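Local coordinates for protein blue-light receptor of the bluf-family (Rhodobacter sphaeroides, PDB 2BYC) that probably senses blue light for signalling through a bound flavin, here flavin mononucleotide, held in a BLUF domain, at residues 25-30 with 93-98; 32-37 with 62-67; 38-43 with 53-58. All coordinates share one frame; numbering follows the deposited sequence.

Contact 1: 25-30 with 93-98; sequences QIMRAS and WSMRIV. With FMN (flavin mononucleotide), chain C.
The flavin pocket of the BLUF domain is walled on one side by helix 19-37, and this contact joins that helix to the chain entering strand 96-98. Met27 carries most of it. Its side chain leaves with CG anti to the carbonyl carbon and then bends at both chi2 and chi3, so that CE comes down on the backbone of 95-97 while SD lies against Ile97. Met27 CE lies 3.4 Å from Met95 O. The Met27 and Ile97 side chains cross obliquely, with Met27 SD 3.9 Å from Ile97 CB. No hydrogen bond links the two segments, so the join is mainly apolar. One turn further on, Ser30 packs with OG against Met95, 3.6 Å from Met95 CB.

In the ferredoxin-like BLUF fold the isoalloxazine sits between two helices, and residues 26-30 supply one of these walls. Ile26 CG2 lies by the ring-fusion atoms C9A and C5A of FMN, and Ile26 CD1 by the methyl-bearing FMN C8, at 3.6 Å. Ser30 CB approaches the pyrimidine end, 3.2 Å from FMN N3. Met95 starts toward the helix, but its chain bends away (chi2 29°, chi3 68°) and sends SD toward the sheet. Met95 CE stays 3.9 Å from FMN O4, and the side chain also touches Gln52, which binds the flavin.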
loop_
_atom_site.group_PDB
_atom_site.type_symbol
_atom_site.label_atom_id
_atom_site.label_comp_id
_atom_site.label_asym_id
_atom_site.label_seq_id
_atom_site.Cartn_x
_atom_site.Cartn_y
_atom_site.Cartn_z
ATOM N N GLN A 25 7.485 -0.342 13.491
ATOM C CA GLN A 25 6.769 -1.550 13.930
ATOM C C GLN A 25 5.843 -2.060 12.828
ATOM O O GLN A 25 5.664 -3.244 12.658
ATOM C CB GLN A 25 5.904 -1.254 15.157
ATOM C CG GLN A 25 6.653 -0.792 16.437
ATOM C CD GLN A 25 5.736 -0.228 17.628
ATOM O OE1 GLN A 25 5.156 -1.018 18.427
ATOM N NE2 GLN A 25 5.696 1.111 17.792
ATOM N N ILE A 26 5.217 -1.158 12.075
ATOM C CA ILE A 26 4.360 -1.593 10.998
ATOM C C ILE A 26 5.179 -2.285 9.966
ATOM O O ILE A 26 4.717 -3.238 9.393
ATOM C CB ILE A 26 3.595 -0.446 10.366
ATOM C CG1 ILE A 26 2.560 0.075 11.383
ATOM C CG2 ILE A 26 3.039 -0.916 9.052
ATOM C CD1 ILE A 26 1.868 1.328 11.008
ATOM N N MET A 27 6.375 -1.793 9.638
ATOM C CA MET A 27 7.135 -2.464 8.536
ATOM C C MET A 27 7.691 -3.749 8.970
ATOM O O MET A 27 7.857 -4.666 8.152
ATOM C CB MET A 27 8.252 -1.571 7.987
ATOM C CG MET A 27 7.760 -0.282 7.330
ATOM S SD MET A 27 6.553 -0.524 6.055
ATOM C CE MET A 27 7.585 -1.258 4.849
ATOM N N ARG A 28 8.054 -3.815 10.242
ATOM C CA ARG A 28 8.636 -5.014 10.784
ATOM C C ARG A 28 7.571 -6.115 10.747
ATOM O O ARG A 28 7.806 -7.185 10.198
ATOM C CB ARG A 28 9.053 -4.759 12.197
ATOM C CG ARG A 28 9.682 -5.934 12.887
ATOM C CD ARG A 28 10.007 -5.478 14.295
ATOM N NE ARG A 28 10.891 -6.455 14.897
ATOM C CZ ARG A 28 11.723 -6.211 15.913
ATOM N NH1 ARG A 28 11.790 -4.990 16.475
ATOM N NH2 ARG A 28 12.493 -7.204 16.366
ATOM N N ALA A 29 6.401 -5.810 11.305
ATOM C CA ALA A 29 5.243 -6.683 11.287
ATOM C C ALA A 29 4.854 -7.178 9.929
ATOM O O ALA A 29 4.614 -8.345 9.767
ATOM C CB ALA A 29 4.044 -5.986 11.925
ATOM N N SER A 30 4.801 -6.266 8.953
ATOM C CA SER A 30 4.261 -6.535 7.666
ATOM C C SER A 30 5.238 -7.342 6.821
ATOM O O SER A 30 4.843 -8.216 6.070
ATOM C CB SER A 30 3.957 -5.224 6.973
ATOM O OG SER A 30 5.178 -4.670 6.659
ATOM N N TRP A 93 8.265 -6.812 -3.518
ATOM C CA TRP A 93 8.136 -6.151 -2.197
ATOM C C TRP A 93 6.947 -6.650 -1.444
ATOM O O TRP A 93 5.798 -6.476 -1.853
ATOM C CB TRP A 93 8.026 -4.638 -2.305
ATOM C CG TRP A 93 9.036 -4.016 -3.183
ATOM C CD1 TRP A 93 8.964 -3.856 -4.540
ATOM C CD2 TRP A 93 10.296 -3.484 -2.774
ATOM N NE1 TRP A 93 10.111 -3.254 -4.990
ATOM C CE2 TRP A 93 10.933 -2.999 -3.921
ATOM C CE3 TRP A 93 10.936 -3.352 -1.537
ATOM C CZ2 TRP A 93 12.154 -2.355 -3.880
ATOM C CZ3 TRP A 93 12.202 -2.720 -1.497
ATOM C CH2 TRP A 93 12.781 -2.242 -2.668
ATOM N N SER A 94 7.281 -7.246 -0.320
ATOM C CA SER A 94 6.391 -7.626 0.736
ATOM C C SER A 94 5.557 -6.427 1.234
ATOM O O SER A 94 4.373 -6.556 1.363
ATOM C CB SER A 94 7.253 -8.211 1.862
ATOM O OG SER A 94 6.458 -8.851 2.828
ATOM N N MET A 95 6.218 -5.292 1.480
ATOM C CA MET A 95 5.575 -3.975 1.710
ATOM C C MET A 95 6.755 -3.040 1.477
ATOM O O MET A 95 7.781 -3.219 2.043
ATOM C CB MET A 95 4.958 -3.896 3.119
ATOM C CG MET A 95 3.910 -2.782 3.372
ATOM S SD MET A 95 3.084 -2.413 1.850
ATOM C CE MET A 95 2.131 -3.927 1.528
ATOM N N ARG A 96 6.657 -2.134 0.534
ATOM C CA ARG A 96 7.708 -1.122 0.420
ATOM C C ARG A 96 7.051 0.150 0.983
ATOM O O ARG A 96 5.884 0.408 0.668
ATOM C CB ARG A 96 8.137 -0.892 -1.013
ATOM C CG ARG A 96 9.463 -0.085 -1.033
ATOM C CD ARG A 96 9.809 0.217 -2.413
ATOM N NE ARG A 96 11.016 1.026 -2.589
ATOM C CZ ARG A 96 11.212 2.283 -2.166
ATOM N NH1 ARG A 96 10.307 2.912 -1.417
ATOM N NH2 ARG A 96 12.360 2.910 -2.466
ATOM N N ILE A 97 7.699 0.883 1.867
ATOM C CA ILE A 97 7.056 2.125 2.342
ATOM C C ILE A 97 7.591 3.180 1.398
ATOM O O ILE A 97 8.783 3.134 0.993
ATOM C CB ILE A 97 7.361 2.474 3.778
ATOM C CG1 ILE A 97 6.592 3.741 4.119
ATOM C CG2 ILE A 97 8.830 2.585 4.044
ATOM C CD1 ILE A 97 6.562 4.113 5.535
ATOM N N VAL A 98 6.700 4.089 1.024
ATOM C CA VAL A 98 7.039 5.211 0.192
ATOM C C VAL A 98 6.656 6.471 1.011
ATOM O O VAL A 98 5.493 6.814 1.113
ATOM C CB VAL A 98 6.302 5.208 -1.154
ATOM C CG1 VAL A 98 6.723 6.410 -1.910
ATOM C CG2 VAL A 98 6.691 3.987 -1.997
HETATM N N1 FMN C . 0.521 -5.548 8.875
HETATM C C2 FMN C . 0.889 -6.498 7.948
HETATM O O2 FMN C . 1.173 -7.660 8.321
HETATM N N3 FMN C . 0.960 -6.202 6.626
HETATM C C4 FMN C . 0.686 -4.931 6.265
HETATM O O4 FMN C . 0.681 -4.667 5.106
HETATM C C4A FMN C . 0.311 -3.950 7.189
HETATM N N5 FMN C . 0.035 -2.660 6.767
HETATM C C5A FMN C . -0.420 -1.688 7.671
HETATM C C6 FMN C . -0.735 -0.415 7.251
HETATM C C7 FMN C . -1.127 0.600 8.137
HETATM C C7M FMN C . -1.618 1.957 7.616
HETATM C C8 FMN C . -1.226 0.285 9.476
HETATM C C8M FMN C . -1.709 1.296 10.503
HETATM C C9 FMN C . -0.923 -1.002 9.916
HETATM C C9A FMN C . -0.513 -2.008 8.988
HETATM N N10 FMN C . -0.185 -3.314 9.416
HETATM C C10 FMN C . 0.207 -4.276 8.493
HETATM C "C1'" FMN C . 0.049 -3.638 10.853
HETATM C "C2'" FMN C . -1.049 -4.635 11.141
HETATM O "O2'" FMN C . -2.121 -3.794 11.456
HETATM C "C3'" FMN C . -0.766 -5.650 12.261
HETATM O "O3'" FMN C . -0.823 -4.987 13.485
HETATM C "C4'" FMN C . 0.552 -6.405 12.194
HETATM O "O4'" FMN C . 0.624 -7.359 11.112
HETATM C "C5'" FMN C . 0.734 -7.203 13.488
HETATM O "O5'" FMN C . 1.625 -6.660 14.464
HETATM P P FMN C . 2.023 -7.722 15.597
HETATM O O1P FMN C . 3.089 -7.160 16.551
HETATM O O2P FMN C . 0.718 -7.975 16.341
HETATM O O3P FMN C . 2.491 -8.898 14.776
#

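Contact 2: 32-37 with 62-67; sequences VRNLRL and DELFRL. With FMN (flavin mononucleotide), chain C.
Arg33 starts with CG anti to the backbone N (chi1 -176°) and then bends at chi2 and chi3, which carries its guanidinium round to the ribityl chain of FMN. Asn34 has CG beside its own backbone N, and this turns its amide to the pyrimidine edge of the flavin. Both sit on helix 19-37, which with helix 58-69 flanks the flavin in the BLUF fold. The short segments run nearly antiparallel, at 161°, with axes 11.7 Å apart. The pyrimidine end of the flavin is touched from both, by Asn34 and by Leu64.

Leu64 is the main residue from helix 58-69. Its CD1 meets the pyrimidine ring, 3.6 Å from FMN N3, and also Arg33 CG. Its CB meets Leu37 CD1 at 4.2 Å, beyond the cofactor. Leu67 CD1 comes to the edge of the Arg33 guanidinium, and FMN O4' lies over one face of that group. Asn34 ND2 makes a weak bond to FMN O4, and its stronger partner is Ser94 O. With OD1 held by the flavin as well, both ends of the amide are engaged, which should fix its rotation. Leu64 CD2 lies 3.5 Å from Asn34 OD1, and this same oxygen accepts an almost straight hydrogen bond (177°) from FMN N3 at 2.9 Å.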
loop_
_atom_site.group_PDB
_atom_site.type_symbol
_atom_site.label_atom_id
_atom_site.label_comp_id
_atom_site.label_asym_id
_atom_site.label_seq_id
_atom_site.Cartn_x
_atom_site.Cartn_y
_atom_site.Cartn_z
ATOM N N VAL A 32 7.145 -9.710 7.773
ATOM C CA VAL A 32 7.040 -11.128 8.052
ATOM C C VAL A 32 5.657 -11.754 7.669
ATOM O O VAL A 32 5.579 -12.822 6.942
ATOM C CB VAL A 32 7.484 -11.404 9.458
ATOM C CG1 VAL A 32 7.305 -12.922 9.800
ATOM C CG2 VAL A 32 8.977 -10.956 9.608
ATOM N N ARG A 33 4.581 -11.086 8.084
ATOM C CA ARG A 33 3.208 -11.466 7.723
ATOM C C ARG A 33 2.995 -11.519 6.227
ATOM O O ARG A 33 2.554 -12.540 5.659
ATOM C CB ARG A 33 2.243 -10.435 8.330
ATOM C CG ARG A 33 0.758 -10.675 8.167
ATOM C CD ARG A 33 0.265 -11.557 9.288
ATOM N NE ARG A 33 -0.358 -10.882 10.440
ATOM C CZ ARG A 33 0.245 -10.187 11.385
ATOM N NH1 ARG A 33 1.526 -9.945 11.354
ATOM N NH2 ARG A 33 -0.467 -9.681 12.355
ATOM N N ASN A 34 3.325 -10.440 5.528
ATOM C CA ASN A 34 3.073 -10.475 4.074
ATOM C C ASN A 34 3.819 -11.613 3.361
ATOM O O ASN A 34 3.313 -12.282 2.448
ATOM C CB ASN A 34 3.393 -9.119 3.420
ATOM C CG ASN A 34 2.472 -8.054 3.874
ATOM O OD1 ASN A 34 1.601 -8.288 4.680
ATOM N ND2 ASN A 34 2.652 -6.869 3.375
ATOM N N LEU A 35 5.056 -11.820 3.761
ATOM C CA LEU A 35 5.857 -12.878 3.175
ATOM C C LEU A 35 5.144 -14.265 3.311
ATOM O O LEU A 35 5.062 -15.069 2.325
ATOM C CB LEU A 35 7.232 -12.874 3.855
ATOM C CG LEU A 35 8.456 -13.111 2.976
ATOM C CD1 LEU A 35 8.691 -14.568 3.030
ATOM C CD2 LEU A 35 8.339 -12.571 1.528
ATOM N N ARG A 36 4.595 -14.513 4.489
ATOM C CA ARG A 36 3.953 -15.770 4.786
ATOM C C ARG A 36 2.676 -15.827 3.985
ATOM O O ARG A 36 2.344 -16.854 3.384
ATOM C CB ARG A 36 3.634 -15.817 6.271
ATOM C CG ARG A 36 2.853 -17.024 6.674
ATOM C CD ARG A 36 2.976 -17.272 8.131
ATOM N NE ARG A 36 2.156 -16.340 8.887
ATOM C CZ ARG A 36 2.642 -15.311 9.580
ATOM N NH1 ARG A 36 3.950 -15.077 9.589
ATOM N NH2 ARG A 36 1.800 -14.533 10.251
ATOM N N LEU A 37 1.940 -14.730 3.979
ATOM C CA LEU A 37 0.620 -14.767 3.350
ATOM C C LEU A 37 0.667 -14.762 1.830
ATOM O O LEU A 37 -0.313 -15.031 1.156
ATOM C CB LEU A 37 -0.149 -13.510 3.726
ATOM C CG LEU A 37 -0.727 -13.453 5.112
ATOM C CD1 LEU A 37 -1.592 -12.159 5.241
ATOM C CD2 LEU A 37 -1.543 -14.687 5.321
ATOM N N ASP A 62 -8.267 -10.309 1.812
ATOM C CA ASP A 62 -9.409 -10.212 2.757
ATOM C C ASP A 62 -8.980 -10.287 4.232
ATOM O O ASP A 62 -9.365 -9.441 5.044
ATOM C CB ASP A 62 -10.472 -11.292 2.466
ATOM C CG ASP A 62 -11.576 -11.296 3.480
ATOM O OD1 ASP A 62 -12.429 -10.368 3.452
ATOM O OD2 ASP A 62 -11.606 -12.258 4.317
ATOM N N GLU A 63 -8.171 -11.297 4.557
ATOM C CA GLU A 63 -7.664 -11.519 5.879
ATOM C C GLU A 63 -6.833 -10.361 6.424
ATOM O O GLU A 63 -7.052 -9.858 7.539
ATOM C CB GLU A 63 -6.815 -12.764 5.837
ATOM C CG GLU A 63 -6.309 -13.143 7.165
ATOM C CD GLU A 63 -5.447 -14.416 7.190
ATOM O OE1 GLU A 63 -4.433 -14.492 6.423
ATOM O OE2 GLU A 63 -5.772 -15.321 8.021
ATOM N N LEU A 64 -5.931 -9.885 5.572
ATOM C CA LEU A 64 -5.018 -8.863 5.918
ATOM C C LEU A 64 -5.779 -7.596 6.118
ATOM O O LEU A 64 -5.555 -6.890 7.087
ATOM C CB LEU A 64 -3.932 -8.725 4.844
ATOM C CG LEU A 64 -2.818 -7.766 5.306
ATOM C CD1 LEU A 64 -2.107 -8.072 6.725
ATOM C CD2 LEU A 64 -1.790 -7.490 4.233
ATOM N N PHE A 65 -6.666 -7.277 5.194
ATOM C CA PHE A 65 -7.343 -6.010 5.283
ATOM C C PHE A 65 -8.118 -5.999 6.568
ATOM O O PHE A 65 -8.251 -4.953 7.178
ATOM C CB PHE A 65 -8.260 -5.845 4.051
ATOM C CG PHE A 65 -8.987 -4.524 4.004
ATOM C CD1 PHE A 65 -8.278 -3.333 4.024
ATOM C CD2 PHE A 65 -10.359 -4.479 3.886
ATOM C CE1 PHE A 65 -8.939 -2.113 3.930
ATOM C CE2 PHE A 65 -11.022 -3.262 3.799
ATOM C CZ PHE A 65 -10.308 -2.077 3.826
ATOM N N ARG A 66 -8.600 -7.180 6.990
ATOM C CA ARG A 66 -9.381 -7.292 8.204
ATOM C C ARG A 66 -8.547 -6.865 9.353
ATOM O O ARG A 66 -9.040 -6.120 10.162
ATOM C CB ARG A 66 -9.873 -8.711 8.502
ATOM C CG ARG A 66 -10.858 -9.151 7.497
ATOM C CD ARG A 66 -12.329 -8.960 7.912
ATOM N NE ARG A 66 -13.186 -9.522 6.867
ATOM C CZ ARG A 66 -13.201 -10.814 6.551
ATOM N NH1 ARG A 66 -12.418 -11.671 7.210
ATOM N NH2 ARG A 66 -13.977 -11.238 5.564
ATOM N N LEU A 67 -7.314 -7.360 9.426
ATOM C CA LEU A 67 -6.366 -7.040 10.503
ATOM C C LEU A 67 -5.966 -5.590 10.496
ATOM O O LEU A 67 -5.995 -4.909 11.511
ATOM C CB LEU A 67 -5.124 -7.880 10.310
ATOM C CG LEU A 67 -5.268 -9.146 11.122
ATOM C CD1 LEU A 67 -4.275 -10.229 10.650
ATOM C CD2 LEU A 67 -5.151 -8.771 12.667
HETATM N N1 FMN C . 0.521 -5.548 8.875
HETATM C C2 FMN C . 0.889 -6.498 7.948
HETATM O O2 FMN C . 1.173 -7.660 8.321
HETATM N N3 FMN C . 0.960 -6.202 6.626
HETATM C C4 FMN C . 0.686 -4.931 6.265
HETATM O O4 FMN C . 0.681 -4.667 5.106
HETATM C C4A FMN C . 0.311 -3.950 7.189
HETATM N N5 FMN C . 0.035 -2.660 6.767
HETATM C C5A FMN C . -0.420 -1.688 7.671
HETATM C C6 FMN C . -0.735 -0.415 7.251
HETATM C C7 FMN C . -1.127 0.600 8.137
HETATM C C7M FMN C . -1.618 1.957 7.616
HETATM C C8 FMN C . -1.226 0.285 9.476
HETATM C C8M FMN C . -1.709 1.296 10.503
HETATM C C9 FMN C . -0.923 -1.002 9.916
HETATM C C9A FMN C . -0.513 -2.008 8.988
HETATM N N10 FMN C . -0.185 -3.314 9.416
HETATM C C10 FMN C . 0.207 -4.276 8.493
HETATM C "C1'" FMN C . 0.049 -3.638 10.853
HETATM C "C2'" FMN C . -1.049 -4.635 11.141
HETATM O "O2'" FMN C . -2.121 -3.794 11.456
HETATM C "C3'" FMN C . -0.766 -5.650 12.261
HETATM O "O3'" FMN C . -0.823 -4.987 13.485
HETATM C "C4'" FMN C . 0.552 -6.405 12.194
HETATM O "O4'" FMN C . 0.624 -7.359 11.112
HETATM C "C5'" FMN C . 0.734 -7.203 13.488
HETATM O "O5'" FMN C . 1.625 -6.660 14.464
HETATM P P FMN C . 2.023 -7.722 15.597
HETATM O O1P FMN C . 3.089 -7.160 16.551
HETATM O O2P FMN C . 0.718 -7.975 16.341
HETATM O O3P FMN C . 2.491 -8.898 14.776
#

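Contact 3: 38-43 with 53-58; sequences GITGIL and TIEGPR
Strands 40-43 and 53-55 run antiparallel at 177° in a beta hairpin, with Thr40-Glu55 and Ile42-Thr53 as hydrogen-bonded pairs and Gly41-Ile54 as the non-hydrogen-bonded pair between them. Glu55 N gives the shortest of the four backbone bonds, 2.8 Å to Thr40 O. At the middle pair the chains draw in, and Gly41 CA sits 3.1 Å from Thr53 O in a CA-H...O contact. The glycine lets the two chains come this close.

On one face Thr40 and Glu55 cross obliquely. Thr40 OG1 donates to the anti lone pair of Glu55 OE2 at 3.1 Å. The buried carboxylate is satisfied further by the backbone N atoms of Arg89 and Phe90, while Arg88 bonds to Thr40 OG1. Next to them, Ile42 and Thr53 lie side by side, with Ile42 CG1 3.9 Å from Thr53 CB. On the face carrying Ile54, Ile39 from just before the strand brings CG2 to 3.7 Å from Ile54 CB. At the hairpin's open end Gly38 O meets Pro57 CD.

Strand 96-98 pairs with the outer edge of 40-45, and strand 5-14 with that of 49-55. Ile39 and Ile54 face Leu64 of helix 58-69, whereas Ile42 and Thr53 meet helix 120-131.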
loop_
_atom_site.group_PDB
_atom_site.type_symbol
_atom_site.label_atom_id
_atom_site.label_comp_id
_atom_site.label_asym_id
_atom_site.label_seq_id
_atom_site.Cartn_x
_atom_site.Cartn_y
_atom_site.Cartn_z
ATOM N N GLY A 38 1.797 -14.404 1.295
ATOM C CA GLY A 38 1.886 -14.219 -0.140
ATOM C C GLY A 38 1.361 -12.819 -0.490
ATOM O O GLY A 38 0.948 -12.568 -1.601
ATOM N N ILE A 39 1.408 -11.886 0.436
ATOM C CA ILE A 39 1.092 -10.498 0.039
ATOM C C ILE A 39 2.291 -9.673 -0.404
ATOM O O ILE A 39 3.360 -9.853 0.102
ATOM C CB ILE A 39 0.394 -9.758 1.224
ATOM C CG1 ILE A 39 -0.823 -10.565 1.646
ATOM C CG2 ILE A 39 0.019 -8.376 0.850
ATOM C CD1 ILE A 39 -1.884 -10.510 0.601
ATOM N N THR A 40 2.115 -8.775 -1.374
ATOM C CA THR A 40 3.131 -7.829 -1.775
ATOM C C THR A 40 2.451 -6.513 -1.977
ATOM O O THR A 40 1.255 -6.479 -2.105
ATOM C CB THR A 40 3.815 -8.270 -3.120
ATOM O OG1 THR A 40 2.822 -8.482 -4.154
ATOM C CG2 THR A 40 4.667 -9.460 -2.885
ATOM N N GLY A 41 3.190 -5.411 -1.933
ATOM C CA GLY A 41 2.521 -4.144 -2.139
ATOM C C GLY A 41 3.340 -2.968 -1.617
ATOM O O GLY A 41 4.558 -3.129 -1.283
ATOM N N ILE A 42 2.680 -1.833 -1.513
ATOM C CA ILE A 42 3.355 -0.596 -1.203
ATOM C C ILE A 42 2.460 0.194 -0.215
ATOM O O ILE A 42 1.252 0.117 -0.275
ATOM C CB ILE A 42 3.681 0.262 -2.507
ATOM C CG1 ILE A 42 2.430 0.366 -3.419
ATOM C CG2 ILE A 42 4.774 -0.327 -3.336
ATOM C CD1 ILE A 42 2.285 1.668 -4.273
ATOM N N LEU A 43 3.098 0.947 0.666
ATOM C CA LEU A 43 2.419 1.826 1.566
ATOM C C LEU A 43 2.913 3.222 1.384
ATOM O O LEU A 43 4.123 3.497 1.455
ATOM C CB LEU A 43 2.779 1.379 2.919
ATOM C CG LEU A 43 2.299 2.096 4.187
ATOM C CD1 LEU A 43 0.792 2.154 4.237
ATOM C CD2 LEU A 43 2.921 1.473 5.428
ATOM N N THR A 53 -1.556 -0.349 -1.031
ATOM C CA THR A 53 -1.942 -1.314 -2.050
ATOM C C THR A 53 -1.376 -2.646 -1.642
ATOM O O THR A 53 -0.165 -2.719 -1.409
ATOM C CB THR A 53 -1.281 -0.964 -3.340
ATOM O OG1 THR A 53 -1.865 0.251 -3.832
ATOM C CG2 THR A 53 -1.508 -2.094 -4.376
ATOM N N ILE A 54 -2.215 -3.670 -1.527
ATOM C CA ILE A 54 -1.696 -5.027 -1.221
ATOM C C ILE A 54 -2.224 -5.912 -2.262
ATOM O O ILE A 54 -3.358 -5.700 -2.743
ATOM C CB ILE A 54 -2.255 -5.564 0.132
ATOM C CG1 ILE A 54 -3.780 -5.441 0.126
ATOM C CG2 ILE A 54 -1.581 -4.858 1.329
ATOM C CD1 ILE A 54 -4.469 -5.871 1.363
ATOM N N GLU A 55 -1.418 -6.872 -2.683
ATOM C CA GLU A 55 -1.868 -7.721 -3.806
ATOM C C GLU A 55 -1.461 -9.128 -3.432
ATOM O O GLU A 55 -0.489 -9.341 -2.763
ATOM C CB GLU A 55 -1.248 -7.328 -5.103
ATOM C CG GLU A 55 0.222 -7.200 -5.026
ATOM C CD GLU A 55 0.791 -6.499 -6.233
ATOM O OE1 GLU A 55 0.014 -5.922 -6.992
ATOM O OE2 GLU A 55 2.018 -6.541 -6.415
ATOM N N GLY A 56 -2.282 -10.070 -3.782
ATOM C CA GLY A 56 -2.044 -11.452 -3.406
ATOM C C GLY A 56 -3.325 -12.233 -3.581
ATOM O O GLY A 56 -4.234 -11.739 -4.147
ATOM N N PRO A 57 -3.384 -13.481 -3.104
ATOM C CA PRO A 57 -4.621 -14.310 -3.138
ATOM C C PRO A 57 -5.870 -13.560 -2.544
ATOM O O PRO A 57 -5.817 -12.989 -1.419
ATOM C CB PRO A 57 -4.281 -15.527 -2.267
ATOM C CG PRO A 57 -2.699 -15.540 -2.095
ATOM C CD PRO A 57 -2.164 -14.174 -2.593
ATOM N N ARG A 58 -7.024 -13.662 -3.202
ATOM C CA ARG A 58 -8.216 -12.904 -2.723
ATOM C C ARG A 58 -8.427 -13.107 -1.209
ATOM O O ARG A 58 -8.713 -12.131 -0.447
ATOM C CB ARG A 58 -9.493 -13.305 -3.487
ATOM C CG ARG A 58 -10.746 -12.640 -2.898
ATOM C CD ARG A 58 -11.599 -11.916 -4.028
ATOM N NE ARG A 58 -11.636 -12.860 -5.064
ATOM C CZ ARG A 58 -11.661 -12.697 -6.364
ATOM N NH1 ARG A 58 -11.770 -11.533 -6.986
ATOM N NH2 ARG A 58 -11.567 -13.818 -7.043
#

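In the fold
From the N terminus, strand 5-14 leads into helix 19-37, which supplies the first segment of contact 1 and then that of contact 2. The chain leaves this helix for hairpin 40-45/49-55, and contact 3 closes the innermost loop. Helix 58-69 follows and folds back on the end of the first helix at contact 2, enclosing contact 3. Contact 1 closes last, when 93-98 returns to the first helix, and encloses both others; none cross. Contacts 1 and 2 share helix 19-37 and both touch FMN. Contact 1 meets contact 3 in the sheet, where strand 96-98 runs parallel to 40-45. Contacts 2 and 3 meet where helix 19-37 ends and Asn34 O probably bonds Ile39 N.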